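Local structure of ComZ (Thermus thermophilus, 6QVI) at residues A[381-386]-A[411-416]; A[270-275]-A[513-518]. The protein is a competence-associated pilin that probably acts as a DNA receptor at the pilus tip, pairing a pseudopilin-like domain with a beta-solenoid domain. One frame throughout, in Å; residues are numbered along the deposited sequence.

Contact 1: residues A[381-386]-A[411-416]; sequences AVLNRP and GNLDIN
Strands 381-383 and 413-415 run side by side in the same direction, their axes 4.6 Å apart and only 3° from parallel, so side chains in register stand in rows on each face. On the buried face A381 and L383 border L413 and I415. L413 supplies the bump: with CG anti to the backbone N (chi1 174°), it leans across the strand gap and puts CD1 over the neighbouring backbone, 3.6 Å from A381 O. That methyl fills the hollow between the small A381, whose CB is 4.1 Å from it, and L383, whose CD1 meets L413 CD1 obliquely at 4.0 Å. On the other face V382 and D414 point the same way, with V382 CG1 lying alongside D414 CB at 3.8 Å. Beyond the strand ends N384 and N416 cross obliquely, their amide planes 77° apart. N384 ND2 lies 3.8 Å from N416 ND2; both are donors and no hydrogen bond joins the side chains, so this is a van der Waals touch. An alanine in place of N384 would probably lose this cover over the N416 amide and the contact with D339. The main-chain pairing is a parallel set of four bonds: A381 N to N412 O, D414 N to A381 O, L383 N to D414 O, and N416 N to L383 O, the last at 2.9 Å and nearly along the C=O axis. R444 grips both D414 OD2, in a salt bridge, and N416 OD1. The chemistry implies a beta-solenoid wall knit by backbone hydrogen bonds, apolar on the face of L413 and mixed on the opposite one, where V382 lies beside D414 and R444 probably offsets the acid's charge.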
loop_
_atom_site.group_PDB
_atom_site.type_symbol
_atom_site.label_atom_id
_atom_site.label_comp_id
_atom_site.label_asym_id
_atom_site.label_seq_id
_atom_site.Cartn_x
_atom_site.Cartn_y
_atom_site.Cartn_z
ATOM N N ALA A 381 -7.619 -23.710 5.845
ATOM C CA ALA A 381 -7.805 -23.957 4.430
ATOM C C ALA A 381 -6.496 -24.439 3.850
ATOM O O ALA A 381 -5.442 -23.886 4.175
ATOM C CB ALA A 381 -8.296 -22.689 3.703
ATOM N N VAL A 382 -6.557 -25.462 3.000
ATOM C CA VAL A 382 -5.395 -25.874 2.225
ATOM C C VAL A 382 -5.898 -26.022 0.792
ATOM O O VAL A 382 -6.998 -26.553 0.569
ATOM C CB VAL A 382 -4.768 -27.207 2.736
ATOM C CG1 VAL A 382 -4.654 -27.230 4.295
ATOM C CG2 VAL A 382 -5.367 -28.433 2.089
ATOM N N LEU A 383 -5.179 -25.413 -0.157
ATOM C CA LEU A 383 -5.383 -25.635 -1.583
ATOM C C LEU A 383 -4.230 -26.507 -2.010
ATOM O O LEU A 383 -3.072 -26.072 -1.978
ATOM C CB LEU A 383 -5.409 -24.344 -2.401
ATOM C CG LEU A 383 -6.494 -23.324 -2.189
ATOM C CD1 LEU A 383 -6.142 -22.547 -0.994
ATOM C CD2 LEU A 383 -6.472 -22.434 -3.403
ATOM N N ASN A 384 -4.545 -27.737 -2.380
ATOM C CA ASN A 384 -3.517 -28.741 -2.528
ATOM C C ASN A 384 -3.112 -28.985 -3.967
ATOM O O ASN A 384 -2.243 -29.824 -4.202
ATOM C CB ASN A 384 -3.990 -30.040 -1.894
ATOM C CG ASN A 384 -2.862 -30.845 -1.328
ATOM O OD1 ASN A 384 -3.012 -31.532 -0.321
ATOM N ND2 ASN A 384 -1.712 -30.784 -1.991
ATOM N N ARG A 385 -3.644 -28.238 -4.926
ATOM C CA ARG A 385 -3.258 -28.460 -6.311
ATOM C C ARG A 385 -3.265 -27.124 -7.035
ATOM O O ARG A 385 -3.951 -26.189 -6.607
ATOM C CB ARG A 385 -4.195 -29.465 -7.007
ATOM C CG ARG A 385 -4.301 -30.801 -6.272
ATOM C CD ARG A 385 -4.265 -32.007 -7.196
ATOM N NE ARG A 385 -4.856 -31.713 -8.488
ATOM C CZ ARG A 385 -4.542 -32.367 -9.596
ATOM N NH1 ARG A 385 -3.638 -33.339 -9.550
ATOM N NH2 ARG A 385 -5.114 -32.042 -10.746
ATOM N N PRO A 386 -2.492 -26.989 -8.119
ATOM C CA PRO A 386 -2.509 -25.755 -8.915
ATOM C C PRO A 386 -3.922 -25.348 -9.305
ATOM O O PRO A 386 -4.760 -26.191 -9.658
ATOM C CB PRO A 386 -1.675 -26.122 -10.144
ATOM C CG PRO A 386 -0.706 -27.116 -9.640
ATOM C CD PRO A 386 -1.417 -27.903 -8.556
ATOM N N GLY A 411 -7.899 -20.564 11.228
ATOM C CA GLY A 411 -7.214 -19.358 10.810
ATOM C C GLY A 411 -5.951 -19.557 10.001
ATOM O O GLY A 411 -5.292 -18.553 9.657
ATOM N N ASN A 412 -5.582 -20.796 9.676
ATOM C CA ASN A 412 -4.353 -21.036 8.927
ATOM C C ASN A 412 -4.669 -21.359 7.474
ATOM O O ASN A 412 -5.758 -21.831 7.138
ATOM C CB ASN A 412 -3.532 -22.162 9.550
ATOM C CG ASN A 412 -3.179 -21.880 10.990
ATOM O OD1 ASN A 412 -2.258 -21.103 11.283
ATOM N ND2 ASN A 412 -3.925 -22.491 11.906
ATOM N N LEU A 413 -3.679 -21.112 6.616
ATOM C CA LEU A 413 -3.829 -21.231 5.175
ATOM C C LEU A 413 -2.595 -21.916 4.608
ATOM O O LEU A 413 -1.465 -21.613 5.009
ATOM C CB LEU A 413 -3.964 -19.840 4.531
ATOM C CG LEU A 413 -3.983 -19.751 2.991
ATOM C CD1 LEU A 413 -4.991 -20.756 2.359
ATOM C CD2 LEU A 413 -4.141 -18.315 2.417
ATOM N N ASP A 414 -2.815 -22.843 3.677
ATOM C CA ASP A 414 -1.744 -23.580 3.009
ATOM C C ASP A 414 -2.021 -23.533 1.511
ATOM O O ASP A 414 -3.116 -23.909 1.071
ATOM C CB ASP A 414 -1.646 -25.024 3.526
ATOM C CG ASP A 414 -0.841 -25.139 4.843
ATOM O OD1 ASP A 414 -0.945 -24.243 5.702
ATOM O OD2 ASP A 414 -0.080 -26.129 5.019
ATOM N N ILE A 415 -1.039 -23.054 0.732
ATOM C CA ILE A 415 -1.138 -22.973 -0.723
ATOM C C ILE A 415 -0.007 -23.842 -1.264
ATOM O O ILE A 415 1.149 -23.398 -1.342
ATOM C CB ILE A 415 -1.031 -21.528 -1.218
ATOM C CG1 ILE A 415 -2.090 -20.669 -0.525
ATOM C CG2 ILE A 415 -1.238 -21.422 -2.721
ATOM C CD1 ILE A 415 -2.207 -19.272 -1.095
ATOM N N ASN A 416 -0.324 -25.086 -1.642
ATOM C CA ASN A 416 0.743 -26.026 -1.963
ATOM C C ASN A 416 0.975 -26.188 -3.453
ATOM O O ASN A 416 2.044 -26.668 -3.849
ATOM C CB ASN A 416 0.459 -27.404 -1.352
ATOM C CG ASN A 416 0.151 -27.329 0.133
ATOM O OD1 ASN A 416 0.752 -26.525 0.856
ATOM N ND2 ASN A 416 -0.738 -28.197 0.608
#

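Contact 2: residues A[270-275]-A[513-518]; sequences LSDPPP and GGKPVF
L270 carries CG anti to its carbonyl carbon and beside the backbone N (chi1 -68°), which aims the isobutyl group at G513. D272, whose backbone takes the left-handed conformation (phi 51°, psi 57°), turns the chain sharply, and its CG is again anti to the carbonyl carbon, so the carboxylate reaches out over K515. L270 meets the glycine with both branches: CD1 lies 4.0 Å from G513 CA, and CD2 is 4.0 Å from G513 O. A side chain at G513 would be crowded here, since a beta carbon modelled on it lies 3.3 Å from L270 CD2, and the missing side chain lets the leucine rest directly on the main chain. The G513 carbonyl is also bordered by P273, whose CA stands 3.8 Å from G513 O. The next glycine runs close to the turn, with G514 CA 3.6 Å from S271 O. Farther along, D272 and K515 cross at about a right angle: D272 OD1 packs against the aliphatic stem of the lysine, 3.6 Å from K515 CB, while the extended chain carries the amine away. D272 OD1 and K515 NZ are left 6.0 Å apart, so any attraction between the charges is probably long-range and no salt bridge forms. No hydrogen bond joins the two segments; they meet in van der Waals contact, and their placing probably owes much to the surrounding chain. Main-chain hydrogen bonds tie G513 to D133 and G514 to S132, while L270, P273 and P274 lean on Y161 of strand 160-162. Past K515 the chain enters strand 517-529, which pairs antiparallel with strand 120-130, and P516 touches Y36 and E40 of helix 12-40, whose F33 meets F518 edge-to-face.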
loop_
_atom_site.group_PDB
_atom_site.type_symbol
_atom_site.label_atom_id
_atom_site.label_comp_id
_atom_site.label_asym_id
_atom_site.label_seq_id
_atom_site.Cartn_x
_atom_site.Cartn_y
_atom_site.Cartn_z
ATOM N N LEU A 270 8.619 8.916 9.289
ATOM C CA LEU A 270 7.174 9.028 9.177
ATOM C C LEU A 270 6.567 9.511 10.481
ATOM O O LEU A 270 6.914 9.036 11.565
ATOM C CB LEU A 270 6.527 7.694 8.813
ATOM C CG LEU A 270 6.713 7.026 7.452
ATOM C CD1 LEU A 270 5.981 5.625 7.395
ATOM C CD2 LEU A 270 6.282 7.925 6.330
ATOM N N SER A 271 5.664 10.463 10.356
ATOM C CA SER A 271 4.758 10.851 11.415
ATOM C C SER A 271 3.453 10.108 11.169
ATOM O O SER A 271 3.126 9.766 10.027
ATOM C CB SER A 271 4.541 12.361 11.434
ATOM O OG SER A 271 4.583 12.900 10.118
ATOM N N ASP A 272 2.750 9.791 12.250
ATOM C CA ASP A 272 1.536 8.995 12.196
ATOM C C ASP A 272 1.772 7.707 11.398
ATOM O O ASP A 272 1.098 7.462 10.386
ATOM C CB ASP A 272 0.391 9.801 11.592
ATOM C CG ASP A 272 0.238 11.172 12.237
ATOM O OD1 ASP A 272 -0.633 11.955 11.793
ATOM O OD2 ASP A 272 1.013 11.478 13.173
ATOM N N PRO A 273 2.740 6.914 11.803
ATOM C CA PRO A 273 2.952 5.705 11.051
ATOM C C PRO A 273 1.988 4.694 11.566
ATOM O O PRO A 273 1.650 4.702 12.727
ATOM C CB PRO A 273 4.343 5.331 11.453
ATOM C CG PRO A 273 4.410 5.734 12.863
ATOM C CD PRO A 273 3.584 6.960 12.995
ATOM N N PRO A 274 1.557 3.808 10.697
ATOM C CA PRO A 274 0.598 2.742 10.919
ATOM C C PRO A 274 1.173 1.608 11.669
ATOM O O PRO A 274 2.294 1.257 11.457
ATOM C CB PRO A 274 0.322 2.260 9.522
ATOM C CG PRO A 274 1.585 2.478 8.828
ATOM C CD PRO A 274 2.100 3.770 9.344
ATOM N N PRO A 275 0.396 1.037 12.557
ATOM C CA PRO A 275 0.801 -0.120 13.326
ATOM C C PRO A 275 0.495 -1.376 12.555
ATOM O O PRO A 275 -0.175 -1.324 11.561
ATOM C CB PRO A 275 -0.101 -0.033 14.524
ATOM C CG PRO A 275 -1.328 0.540 13.977
ATOM C CD PRO A 275 -0.913 1.533 12.966
ATOM N N GLY A 513 1.273 6.054 5.173
ATOM C CA GLY A 513 2.440 6.632 5.836
ATOM C C GLY A 513 2.089 7.731 6.829
ATOM O O GLY A 513 2.644 7.784 7.932
ATOM N N GLY A 514 1.133 8.595 6.477
ATOM C CA GLY A 514 0.717 9.641 7.386
ATOM C C GLY A 514 -0.727 9.991 7.114
ATOM O O GLY A 514 -1.342 9.469 6.182
ATOM N N LYS A 515 -1.267 10.918 7.936
ATOM C CA LYS A 515 -2.657 11.363 7.831
ATOM C C LYS A 515 -2.810 12.434 6.742
ATOM O O LYS A 515 -1.914 13.249 6.551
ATOM C CB LYS A 515 -3.151 11.897 9.179
ATOM C CG LYS A 515 -4.164 10.953 9.840
ATOM C CD LYS A 515 -4.525 11.352 11.262
ATOM C CE LYS A 515 -5.940 10.872 11.611
ATOM N NZ LYS A 515 -6.524 11.588 12.776
ATOM N N PRO A 516 -3.904 12.413 5.977
ATOM C CA PRO A 516 -4.113 13.437 4.938
ATOM C C PRO A 516 -4.606 14.768 5.510
ATOM O O PRO A 516 -5.622 14.825 6.207
ATOM C CB PRO A 516 -5.151 12.789 4.017
ATOM C CG PRO A 516 -5.949 11.835 4.945
ATOM C CD PRO A 516 -4.958 11.373 5.986
ATOM N N VAL A 517 -3.884 15.852 5.209
ATOM C CA VAL A 517 -4.237 17.175 5.715
ATOM C C VAL A 517 -3.984 18.218 4.628
ATOM O O VAL A 517 -2.957 18.182 3.934
ATOM C CB VAL A 517 -3.463 17.503 7.015
ATOM C CG1 VAL A 517 -3.399 18.999 7.250
ATOM C CG2 VAL A 517 -4.136 16.839 8.190
ATOM N N PHE A 518 -4.965 19.103 4.438
ATOM C CA PHE A 518 -4.829 20.333 3.650
ATOM C C PHE A 518 -5.518 21.417 4.481
ATOM O O PHE A 518 -6.727 21.636 4.351
ATOM C CB PHE A 518 -5.423 20.186 2.240
ATOM C CG PHE A 518 -5.243 21.400 1.428
ATOM C CD1 PHE A 518 -4.095 21.593 0.662
ATOM C CD2 PHE A 518 -6.194 22.419 1.502
ATOM C CE1 PHE A 518 -3.925 22.781 -0.077
ATOM C CE2 PHE A 518 -6.032 23.611 0.793
ATOM C CZ PHE A 518 -4.893 23.801 0.012
#

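In the fold
Contacts 1 and 2 lie in different parts of an elongated chain, their centres 35 Å apart and their nearest atoms about 18 Å apart, so they do not touch. In sequence the order is 270-275, 381-386, 411-416, 513-518: both segments of contact 1 fall between those of contact 2. Contact 1 pairs strands 380-383 and 409-415, within parallel stacking consistent with the beta-solenoid domain. Contact 2 sets a loop that follows strand 265-266 against the lead-in to strand 517-529, which returns to the antiparallel sheet beside helix 12-40. It thus probably lies at the junction with the pseudopilin-like domain, consistent with the solenoid being inserted between strands 120-130 and 517-529.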